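Local coordinates for glucose-binding protein (Thermus thermophilus HB27, PDB 2B3F) that binds glucose and galactose, probably as the substrate-capturing component of a binding-protein-dependent sugar transport system, at residues Gly300-Ser314 with Ala317-Tyr329. Numbering follows the deposited sequence.
Sequences GSKEGQDTSNPLKGS and ARLDSDPSKYNAY. Unlike the reference sequence in segment 300-314: S308 (reference Phe). With GAL (beta-D-galactopyranose), chain G.
D306 reaches from helix 302-312 into the returning chain and is gripped by three donors. Its OD1 accepts from S321 OG at 2.6 Å through the syn lone pair and, on the anti side and tilted out of the carboxylate plane, from Y326 OH at 2.8 Å; D322 N gives OD2 an almost straight bond (2.9 Å, 175°). A carboxylate suits this place because its two oxygens can gather a serine, a tyrosine and a backbone amide, which fixes its rotation. With CG anti to the carbonyl carbon (chi1 -66°), the Y326 ring lies against the helix, between D306 and P310, its plane nearly perpendicular to the carboxylate. P310 CG rides over one face of that ring, 3.8 Å from the centroid, a CH-pi contact. Proline fits here also because it has no amide hydrogen to leave unpaired at the helix kink.

In this periplasmic-binding-protein fold, the same helix ends at K312, whose NZ donates to galactose O3 (2.9 Å), while E13 and D278 bind the sugar from other parts of the chain. Near the N-terminal end of the helix, R318 of the following loop bends at chi3 (69°), bringing NH1 in the carbonyl plane of G300 O, 2.9 Å away. D320 takes NE and NH2 side-on, one to each oxygen, orienting the guanidinium. Were the side chain cut back to an alanine here, G300 O would probably lose this donor and D320 its cationic mate. Q305 steadies the backbone of R318: its OE1 accepts from R318 N at 3.0 Å, and its NE2 is held by V299 O; an amide can serve both needs. S301, at the N-cap, accepts from G304 N with OG, which also bonds to L298 O.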
loop_
_atom_site.group_PDB
_atom_site.type_symbol
_atom_site.label_atom_id
_atom_site.label_comp_id
_atom_site.label_asym_id
_atom_site.label_seq_id
_atom_site.Cartn_x
_atom_site.Cartn_y
_atom_site.Cartn_z
ATOM N N GLY A 300 -15.086 -0.886 -10.834
ATOM C CA GLY A 300 -15.208 -2.348 -10.748
ATOM C C GLY A 300 -15.147 -3.119 -12.071
ATOM O O GLY A 300 -15.168 -4.356 -12.070
ATOM N N SER A 301 -15.043 -2.405 -13.183
ATOM C CA SER A 301 -15.080 -3.005 -14.529
ATOM C C SER A 301 -13.705 -3.294 -15.098
ATOM O O SER A 301 -12.703 -2.654 -14.736
ATOM C CB SER A 301 -15.828 -2.055 -15.478
ATOM O OG SER A 301 -15.067 -0.893 -15.792
ATOM N N LYS A 302 -13.640 -4.218 -16.057
ATOM C CA LYS A 302 -12.391 -4.524 -16.744
ATOM C C LYS A 302 -11.868 -3.318 -17.533
ATOM O O LYS A 302 -10.672 -3.021 -17.498
ATOM C CB LYS A 302 -12.586 -5.734 -17.659
ATOM C CG LYS A 302 -11.308 -6.229 -18.294
ATOM C CD LYS A 302 -11.559 -7.448 -19.159
ATOM C CE LYS A 302 -10.361 -7.771 -20.018
ATOM N NZ LYS A 302 -10.532 -9.093 -20.729
ATOM N N GLU A 303 -12.765 -2.610 -18.212
ATOM C CA GLU A 303 -12.397 -1.430 -18.984
ATOM C C GLU A 303 -11.702 -0.392 -18.082
ATOM O O GLU A 303 -10.624 0.093 -18.408
ATOM C CB GLU A 303 -13.640 -0.824 -19.643
ATOM C CG GLU A 303 -13.338 0.270 -20.655
ATOM C CD GLU A 303 -14.586 1.035 -21.113
ATOM O OE1 GLU A 303 -15.665 0.899 -20.488
ATOM O OE2 GLU A 303 -14.464 1.783 -22.106
ATOM N N GLY A 304 -12.314 -0.087 -16.945
ATOM C CA GLY A 304 -11.735 0.865 -15.978
ATOM C C GLY A 304 -10.379 0.399 -15.465
ATOM O O GLY A 304 -9.387 1.109 -15.574
ATOM N N GLN A 305 -10.329 -0.818 -14.937
ATOM C CA GLN A 305 -9.130 -1.333 -14.283
ATOM C C GLN A 305 -7.948 -1.544 -15.221
ATOM O O GLN A 305 -6.782 -1.352 -14.825
ATOM C CB GLN A 305 -9.443 -2.630 -13.488
ATOM C CG GLN A 305 -10.450 -2.389 -12.364
ATOM C CD GLN A 305 -10.505 -3.494 -11.312
ATOM O OE1 GLN A 305 -9.671 -4.405 -11.304
ATOM N NE2 GLN A 305 -11.488 -3.401 -10.422
ATOM N N ASP A 306 -8.214 -1.957 -16.466
ATOM C CA ASP A 306 -7.127 -2.144 -17.414
ATOM C C ASP A 306 -6.710 -0.855 -18.143
ATOM O O ASP A 306 -5.725 -0.854 -18.866
ATOM C CB ASP A 306 -7.482 -3.252 -18.411
ATOM C CG ASP A 306 -7.299 -4.649 -17.832
ATOM O OD1 ASP A 306 -6.774 -4.804 -16.681
ATOM O OD2 ASP A 306 -7.669 -5.607 -18.576
ATOM N N THR A 307 -7.486 0.207 -17.968
ATOM C CA THR A 307 -7.079 1.565 -18.359
ATOM C C THR A 307 -6.179 2.217 -17.298
ATOM O O THR A 307 -5.104 2.749 -17.615
ATOM C CB THR A 307 -8.310 2.433 -18.606
ATOM O OG1 THR A 307 -9.094 1.860 -19.673
ATOM C CG2 THR A 307 -7.925 3.857 -18.978
ATOM N N SER A 308 -6.608 2.166 -16.040
ATOM C CA SER A 308 -5.902 2.880 -14.958
ATOM C C SER A 308 -4.679 2.163 -14.418
ATOM O O SER A 308 -3.630 2.790 -14.189
ATOM C CB SER A 308 -6.869 3.203 -13.826
ATOM O OG SER A 308 -7.493 2.033 -13.336
ATOM N N ASN A 309 -4.772 0.859 -14.173
ATOM C CA ASN A 309 -3.698 0.179 -13.456
ATOM C C ASN A 309 -2.353 0.141 -14.154
ATOM O O ASN A 309 -1.332 0.274 -13.503
ATOM C CB ASN A 309 -4.139 -1.192 -12.924
ATOM C CG ASN A 309 -5.109 -1.054 -11.778
ATOM O OD1 ASN A 309 -4.792 -0.418 -10.769
ATOM N ND2 ASN A 309 -6.311 -1.607 -11.924
ATOM N N PRO A 310 -2.325 -0.022 -15.487
ATOM C CA PRO A 310 -1.012 0.069 -16.146
ATOM C C PRO A 310 -0.252 1.395 -15.882
ATOM O O PRO A 310 0.986 1.404 -15.860
ATOM C CB PRO A 310 -1.356 -0.101 -17.636
ATOM C CG PRO A 310 -2.642 -0.935 -17.620
ATOM C CD PRO A 310 -3.403 -0.387 -16.429
ATOM N N LEU A 311 -0.986 2.481 -15.694
ATOM C CA LEU A 311 -0.386 3.778 -15.336
ATOM C C LEU A 311 0.084 3.829 -13.877
ATOM O O LEU A 311 1.063 4.509 -13.540
ATOM C CB LEU A 311 -1.387 4.902 -15.565
ATOM C CG LEU A 311 -1.801 5.124 -17.021
ATOM C CD1 LEU A 311 -3.017 6.063 -17.115
ATOM C CD2 LEU A 311 -0.610 5.697 -17.790
ATOM N N LYS A 312 -0.627 3.114 -13.020
ATOM C CA LYS A 312 -0.450 3.192 -11.555
ATOM C C LYS A 312 0.705 2.371 -10.996
ATOM O O LYS A 312 1.293 2.759 -9.981
ATOM C CB LYS A 312 -1.743 2.733 -10.881
ATOM C CG LYS A 312 -1.845 2.971 -9.383
ATOM C CD LYS A 312 -2.009 4.403 -8.991
ATOM C CE LYS A 312 -2.515 4.503 -7.555
ATOM N NZ LYS A 312 -1.511 3.935 -6.602
ATOM N N GLY A 313 0.984 1.216 -11.589
ATOM C CA GLY A 313 1.995 0.291 -11.090
ATOM C C GLY A 313 1.399 -0.895 -10.327
ATOM O O GLY A 313 2.070 -1.881 -10.081
ATOM N N SER A 314 0.139 -0.764 -9.952
ATOM C CA SER A 314 -0.651 -1.849 -9.378
ATOM C C SER A 314 -1.122 -2.749 -10.515
ATOM O O SER A 314 -1.030 -2.393 -11.685
ATOM C CB SER A 314 -1.885 -1.301 -8.662
ATOM O OG SER A 314 -2.493 -0.230 -9.361
ATOM N N ALA A 317 -7.591 -5.778 -9.764
ATOM C CA ALA A 317 -8.241 -6.701 -8.814
ATOM C C ALA A 317 -9.084 -7.756 -9.567
ATOM O O ALA A 317 -9.221 -8.884 -9.103
ATOM C CB ALA A 317 -9.111 -5.951 -7.847
ATOM N N ARG A 318 -9.641 -7.376 -10.710
ATOM C CA ARG A 318 -10.486 -8.301 -11.497
ATOM C C ARG A 318 -9.687 -9.470 -12.011
ATOM O O ARG A 318 -8.619 -9.287 -12.605
ATOM C CB ARG A 318 -11.124 -7.589 -12.680
ATOM C CG ARG A 318 -12.287 -6.714 -12.301
ATOM C CD ARG A 318 -12.939 -6.184 -13.541
ATOM N NE ARG A 318 -13.609 -7.271 -14.266
ATOM C CZ ARG A 318 -14.895 -7.562 -14.171
ATOM N NH1 ARG A 318 -15.728 -6.844 -13.438
ATOM N NH2 ARG A 318 -15.361 -8.579 -14.880
ATOM N N LEU A 319 -10.243 -10.682 -11.850
ATOM C CA LEU A 319 -9.603 -11.897 -12.349
ATOM C C LEU A 319 -9.443 -11.931 -13.886
ATOM O O LEU A 319 -8.541 -12.597 -14.388
ATOM C CB LEU A 319 -10.386 -13.140 -11.887
ATOM C CG LEU A 319 -10.428 -13.454 -10.391
ATOM C CD1 LEU A 319 -11.561 -14.420 -10.038
ATOM C CD2 LEU A 319 -9.110 -14.016 -9.951
ATOM N N ASP A 320 -10.306 -11.218 -14.619
ATOM C CA ASP A 320 -10.312 -11.274 -16.086
ATOM C C ASP A 320 -9.401 -10.237 -16.751
ATOM O O ASP A 320 -9.422 -10.055 -17.976
ATOM C CB ASP A 320 -11.747 -11.215 -16.660
ATOM C CG ASP A 320 -12.468 -9.906 -16.404
ATOM O OD1 ASP A 320 -11.895 -8.979 -15.755
ATOM O OD2 ASP A 320 -13.644 -9.790 -16.868
ATOM N N SER A 321 -8.574 -9.569 -15.938
ATOM C CA SER A 321 -7.632 -8.594 -16.443
ATOM C C SER A 321 -6.763 -9.120 -17.597
ATOM O O SER A 321 -6.273 -10.246 -17.562
ATOM C CB SER A 321 -6.733 -8.104 -15.289
ATOM O OG SER A 321 -5.834 -7.088 -15.742
ATOM N N ASP A 322 -6.556 -8.271 -18.602
ATOM C CA ASP A 322 -5.753 -8.600 -19.783
ATOM C C ASP A 322 -4.272 -8.269 -19.556
ATOM O O ASP A 322 -3.904 -7.097 -19.558
ATOM C CB ASP A 322 -6.278 -7.794 -20.977
ATOM C CG ASP A 322 -5.524 -8.069 -22.276
ATOM O OD1 ASP A 322 -4.540 -8.848 -22.302
ATOM O OD2 ASP A 322 -5.924 -7.453 -23.290
ATOM N N PRO A 323 -3.413 -9.289 -19.398
ATOM C CA PRO A 323 -2.003 -8.993 -19.111
ATOM C C PRO A 323 -1.250 -8.247 -20.213
ATOM O O PRO A 323 -0.224 -7.651 -19.935
ATOM C CB PRO A 323 -1.377 -10.371 -18.869
ATOM C CG PRO A 323 -2.298 -11.319 -19.483
ATOM C CD PRO A 323 -3.661 -10.742 -19.469
ATOM N N SER A 324 -1.757 -8.258 -21.452
ATOM C CA SER A 324 -1.076 -7.574 -22.552
ATOM C C SER A 324 -1.151 -6.050 -22.412
ATOM O O SER A 324 -0.432 -5.342 -23.105
ATOM C CB SER A 324 -1.652 -8.015 -23.917
ATOM O OG SER A 324 -2.969 -7.528 -24.102
ATOM N N LYS A 325 -2.012 -5.560 -21.513
ATOM C CA LYS A 325 -2.141 -4.127 -21.247
ATOM C C LYS A 325 -1.089 -3.625 -20.250
ATOM O O LYS A 325 -0.983 -2.424 -20.050
ATOM C CB LYS A 325 -3.533 -3.802 -20.717
ATOM C CG LYS A 325 -4.674 -4.145 -21.666
ATOM C CD LYS A 325 -4.519 -3.430 -22.992
ATOM C CE LYS A 325 -5.712 -3.703 -23.909
ATOM N NZ LYS A 325 -5.435 -3.217 -25.306
ATOM N N TYR A 326 -0.306 -4.547 -19.683
ATOM C CA TYR A 326 0.661 -4.252 -18.613
ATOM C C TYR A 326 2.085 -4.437 -19.120
ATOM O O TYR A 326 2.364 -5.290 -19.976
ATOM C CB TYR A 326 0.392 -5.147 -17.375
ATOM C CG TYR A 326 -0.936 -4.820 -16.754
ATOM C CD1 TYR A 326 -1.031 -4.005 -15.628
ATOM C CD2 TYR A 326 -2.132 -5.277 -17.331
ATOM C CE1 TYR A 326 -2.266 -3.657 -15.094
ATOM C CE2 TYR A 326 -3.360 -4.935 -16.815
ATOM C CZ TYR A 326 -3.439 -4.136 -15.682
ATOM O OH TYR A 326 -4.662 -3.771 -15.186
ATOM N N ASN A 327 2.986 -3.612 -18.592
ATOM C CA ASN A 327 4.398 -3.694 -18.899
ATOM C C ASN A 327 5.043 -4.868 -18.158
ATOM O O ASN A 327 4.362 -5.654 -17.495
ATOM C CB ASN A 327 5.096 -2.330 -18.617
ATOM C CG ASN A 327 5.193 -1.997 -17.135
ATOM O OD1 ASN A 327 5.134 -2.875 -16.289
ATOM N ND2 ASN A 327 5.348 -0.709 -16.824
ATOM N N ALA A 328 6.356 -5.001 -18.290
ATOM C CA ALA A 328 7.070 -6.124 -17.718
ATOM C C ALA A 328 6.926 -6.202 -16.193
ATOM O O ALA A 328 6.831 -7.286 -15.645
ATOM C CB ALA A 328 8.520 -6.058 -18.114
ATOM N N TYR A 329 6.895 -5.049 -15.512
ATOM C CA TYR A 329 6.607 -5.072 -14.080
ATOM C C TYR A 329 5.182 -5.632 -13.788
ATOM O O TYR A 329 5.032 -6.585 -13.019
ATOM C CB TYR A 329 6.824 -3.713 -13.333
ATOM C CG TYR A 329 6.447 -3.991 -11.905
ATOM C CD1 TYR A 329 7.293 -4.730 -11.092
ATOM C CD2 TYR A 329 5.174 -3.679 -11.411
ATOM C CE1 TYR A 329 6.921 -5.107 -9.816
ATOM C CE2 TYR A 329 4.799 -4.057 -10.139
ATOM C CZ TYR A 329 5.684 -4.785 -9.354
ATOM O OH TYR A 329 5.338 -5.183 -8.106
HETATM C C1 GAL G . -1.036 3.554 -0.498
HETATM C C2 GAL G . -2.125 3.527 -1.578
HETATM C C3 GAL G . -1.541 3.641 -2.980
HETATM C C4 GAL G . -0.597 4.839 -3.088
HETATM C C5 GAL G . 0.382 4.808 -1.890
HETATM C C6 GAL G . 1.387 5.971 -1.854
HETATM O O1 GAL G . -1.589 3.518 0.782
HETATM O O2 GAL G . -2.907 2.331 -1.424
HETATM O O3 GAL G . -2.585 3.772 -3.934
HETATM O O4 GAL G . -1.388 5.998 -3.113
HETATM O O5 GAL G . -0.298 4.771 -0.658
HETATM O O6 GAL G . 0.749 7.164 -1.509
HETATM O O HOH W 1 -9.956 -11.665 -20.039
HETATM O O HOH W 2 2.002 -1.458 -17.079
#